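Local coordinates for protein lactaldehyde dehydrogenase (Methanocaldococcus jannaschii, PDB 3PQA) that oxidises lactaldehyde to lactate with NAD, in preference to NADP, as a homotetrameric aldehyde dehydrogenase serving coenzyme F420 biosynthesis, at residues E383-A388 with S407-E412. Numbering follows the deposited sequence.
Sequences EMIDIA and SLKFAE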
ATOM      1  N   GLU B 383     -13.095   5.387 -36.148  1.00 21.85           N
ATOM      2  CA  GLU B 383     -12.229   4.342 -36.702  1.00 22.92           C
ATOM      3  C   GLU B 383     -10.931   4.198 -35.906  1.00 21.63           C
ATOM      4  O   GLU B 383     -10.186   3.221 -36.070  1.00 21.06           O
ATOM      5  CB  GLU B 383     -11.845   4.689 -38.142  1.00 26.34           C
ATOM      6  CG  GLU B 383     -13.010   4.915 -39.067  1.00 28.06           C
ATOM      7  CD  GLU B 383     -13.891   3.692 -39.186  1.00 26.98           C
ATOM      8  OE1 GLU B 383     -15.126   3.863 -39.240  1.00 28.32           O
ATOM      9  OE2 GLU B 383     -13.356   2.559 -39.229  1.00 28.27           O
ATOM     10  N   MET B 384     -10.645   5.199 -35.082  1.00 19.51           N
ATOM     11  CA  MET B 384      -9.301   5.376 -34.534  1.00 17.81           C
ATOM     12  C   MET B 384      -8.896   4.290 -33.545  1.00 17.27           C
ATOM     13  O   MET B 384      -7.760   3.795 -33.602  1.00 17.22           O
ATOM     14  CB  MET B 384      -9.154   6.777 -33.920  1.00 15.82           C
ATOM     15  CG  MET B 384      -9.043   7.869 -34.974  1.00 17.99           C
ATOM     16  SD  MET B 384      -9.047   9.522 -34.257  1.00 14.49           S
ATOM     17  CE  MET B 384      -8.763  10.487 -35.767  1.00 18.09           C
ATOM     18  N   ILE B 385      -9.815   3.906 -32.658  1.00 17.10           N
ATOM     19  CA  ILE B 385      -9.498   2.902 -31.640  1.00 18.15           C
ATOM     20  C   ILE B 385      -9.231   1.567 -32.326  1.00 17.47           C
ATOM     21  O   ILE B 385      -8.270   0.888 -31.989  1.00 16.51           O
ATOM     22  CB  ILE B 385     -10.567   2.804 -30.531  1.00 20.31           C
ATOM     23  CG1 ILE B 385     -10.456   4.038 -29.631  1.00 21.60           C
ATOM     24  CG2 ILE B 385     -10.368   1.550 -29.672  1.00 21.71           C
ATOM     25  CD1 ILE B 385     -11.588   4.262 -28.670  1.00 20.70           C
ATOM     26  N   ASP B 386     -10.056   1.215 -33.311  1.00 18.30           N
ATOM     27  CA  ASP B 386      -9.848  -0.032 -34.056  1.00 19.67           C
ATOM     28  C   ASP B 386      -8.512  -0.041 -34.799  1.00 17.00           C
ATOM     29  O   ASP B 386      -7.793  -1.039 -34.740  1.00 16.72           O
ATOM     30  CB  ASP B 386     -11.013  -0.321 -35.009  1.00 23.39           C
ATOM     31  CG  ASP B 386     -12.285  -0.781 -34.276  1.00 23.88           C
ATOM     32  OD1 ASP B 386     -12.219  -1.295 -33.123  1.00 23.87           O
ATOM     33  OD2 ASP B 386     -13.367  -0.647 -34.885  1.00 23.96           O
ATOM     34  N   ILE B 387      -8.150   1.065 -35.458  1.00 15.25           N
ATOM     35  CA  ILE B 387      -6.845   1.118 -36.137  1.00 14.99           C
ATOM     36  C   ILE B 387      -5.700   1.006 -35.113  1.00 14.51           C
ATOM     37  O   ILE B 387      -4.747   0.225 -35.296  1.00 14.45           O
ATOM     38  CB  ILE B 387      -6.657   2.393 -36.980  1.00 15.90           C
ATOM     39  CG1 ILE B 387      -7.641   2.414 -38.160  1.00 16.21           C
ATOM     40  CG2 ILE B 387      -5.218   2.482 -37.484  1.00 16.15           C
ATOM     41  CD1 ILE B 387      -7.831   3.813 -38.756  1.00 16.09           C
ATOM     42  N   ALA B 388      -5.799   1.788 -34.043  1.00 14.15           N
ATOM     43  CA  ALA B 388      -4.787   1.779 -32.984  1.00 14.01           C
ATOM     44  C   ALA B 388      -4.563   0.381 -32.396  1.00 13.65           C
ATOM     45  O   ALA B 388      -3.417   0.007 -32.116  1.00 13.53           O
ATOM     46  CB  ALA B 388      -5.162   2.793 -31.881  1.00 14.09           C
ATOM     47  N   SER B 407     -11.145  11.585 -23.913  1.00 15.88           N
ATOM     48  CA  SER B 407      -9.841  11.137 -23.385  1.00 15.93           C
ATOM     49  C   SER B 407      -9.988   9.861 -22.559  1.00 16.39           C
ATOM     50  O   SER B 407      -9.169   8.939 -22.668  1.00 16.07           O
ATOM     51  CB  SER B 407      -9.128  12.230 -22.579  1.00 16.03           C
ATOM     52  OG  SER B 407      -9.784  12.481 -21.343  1.00 17.51           O
ATOM     53  N   LEU B 408     -11.046   9.806 -21.751  1.00 18.08           N
ATOM     54  CA  LEU B 408     -11.287   8.654 -20.883  1.00 20.45           C
ATOM     55  C   LEU B 408     -11.720   7.433 -21.668  1.00 19.31           C
ATOM     56  O   LEU B 408     -11.280   6.320 -21.365  1.00 19.43           O
ATOM     57  CB  LEU B 408     -12.324   8.975 -19.807  1.00 24.06           C
ATOM     58  CG  LEU B 408     -12.015  10.148 -18.876  1.00 24.79           C
ATOM     59  CD1 LEU B 408     -13.151  10.349 -17.870  1.00 24.58           C
ATOM     60  CD2 LEU B 408     -10.668   9.972 -18.168  1.00 24.52           C
ATOM     61  N   LYS B 409     -12.573   7.641 -22.669  1.00 18.73           N
ATOM     62  CA  LYS B 409     -13.015   6.567 -23.562  1.00 19.43           C
ATOM     63  C   LYS B 409     -11.807   5.939 -24.249  1.00 17.10           C
ATOM     64  O   LYS B 409     -11.639   4.717 -24.214  1.00 16.87           O
ATOM     65  CB  LYS B 409     -14.027   7.079 -24.596  1.00 22.86           C
ATOM     66  CG  LYS B 409     -14.513   6.024 -25.594  1.00 24.60           C
ATOM     67  CD  LYS B 409     -15.351   6.668 -26.708  1.00 24.15           C
ATOM     68  CE  LYS B 409     -14.824   6.290 -28.089  1.00 24.76           C
ATOM     69  NZ  LYS B 409     -15.131   7.341 -29.138  1.00 24.81           N
ATOM     70  N   PHE B 410     -10.961   6.775 -24.850  1.00 15.45           N
ATOM     71  CA  PHE B 410      -9.755   6.279 -25.523  1.00 15.39           C
ATOM     72  C   PHE B 410      -8.810   5.612 -24.532  1.00 13.80           C
ATOM     73  O   PHE B 410      -8.286   4.535 -24.809  1.00 13.80           O
ATOM     74  CB  PHE B 410      -9.053   7.400 -26.284  1.00 18.25           C
ATOM     75  CG  PHE B 410      -9.612   7.634 -27.663  1.00 19.52           C
ATOM     76  CD1 PHE B 410     -10.751   8.398 -27.841  1.00 18.67           C
ATOM     77  CD2 PHE B 410      -8.988   7.091 -28.786  1.00 18.69           C
ATOM     78  CE1 PHE B 410     -11.267   8.631 -29.125  1.00 19.67           C
ATOM     79  CE2 PHE B 410      -9.492   7.317 -30.069  1.00 19.70           C
ATOM     80  CZ  PHE B 410     -10.639   8.083 -30.234  1.00 18.86           C
ATOM     81  N   ALA B 411      -8.595   6.249 -23.374  1.00 13.56           N
ATOM     82  CA  ALA B 411      -7.677   5.694 -22.363  1.00 13.96           C
ATOM     83  C   ALA B 411      -8.087   4.298 -21.920  1.00 14.34           C
ATOM     84  O   ALA B 411      -7.231   3.421 -21.760  1.00 14.91           O
ATOM     85  CB  ALA B 411      -7.562   6.628 -21.149  1.00 14.62           C
ATOM     86  N   GLU B 412      -9.387   4.085 -21.750  1.00 14.95           N
ATOM     87  CA  GLU B 412      -9.853   2.784 -21.297  0.50 16.49           C
ATOM     88  C   GLU B 412      -9.853   1.733 -22.400  1.00 15.63           C
ATOM     89  O   GLU B 412      -9.583   0.566 -22.126  1.00 15.47           O
ATOM     90  CB  GLU B 412     -11.211   2.903 -20.618  0.50 20.36           C
ATOM     91  CG  GLU B 412     -11.113   3.665 -19.307  0.50 24.10           C
ATOM     92  CD  GLU B 412     -12.460   3.939 -18.696  0.50 21.58           C
ATOM     93  OE1 GLU B 412     -12.493   4.437 -17.552  0.50 24.38           O
ATOM     94  OE2 GLU B 412     -13.482   3.660 -19.360  0.50 24.22           O
TER
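Ile385 meets the ring of Phe410 where two neighbouring helices on one side of a mixed sheet of the aldehyde dehydrogenase fold lie side by side, a worked case of helices packed on a sheet meeting through side chains, with no hydrogen bond between them. Helix 384-388 and helix 404-413 belong to successive beta-alpha-beta crossovers, joining strand 373-379 to 396-400 and 396-400 to 418-421. The axes of the two segments come within 11.1 Å and run in the same general direction, 27° apart.

Ile385 CD1 makes a CH-pi contact over one face of the Phe410 ring, 3.9 Å from its centroid and 12° off the normal. With CG1 anti to the carbonyl carbon (chi1 -73°), Ile385 sends its longer branch across to the ring, and CG1 itself presses close on CE2 of Phe410, at 3.4 Å.

Apolar packing adds a second kind of contact at the ring. Met384 CB meets the edge of Phe410, in its plane, while the extended chain beyond leads away from the ring; Met384 and Phe410 both touch Ile249 of strand 246-250. A leucine here has no flat face to offer, and would probably leave Ile385 CD1 without its CH-pi partner and open a gap beside Met384 CB.

At the margin, the aliphatic part of Lys409, bent at chi3, reaches Ile385: its CE lies 3.9 Å from Ile385 CD1, while NZ makes a long, weak ion pair with Glu382 OE1.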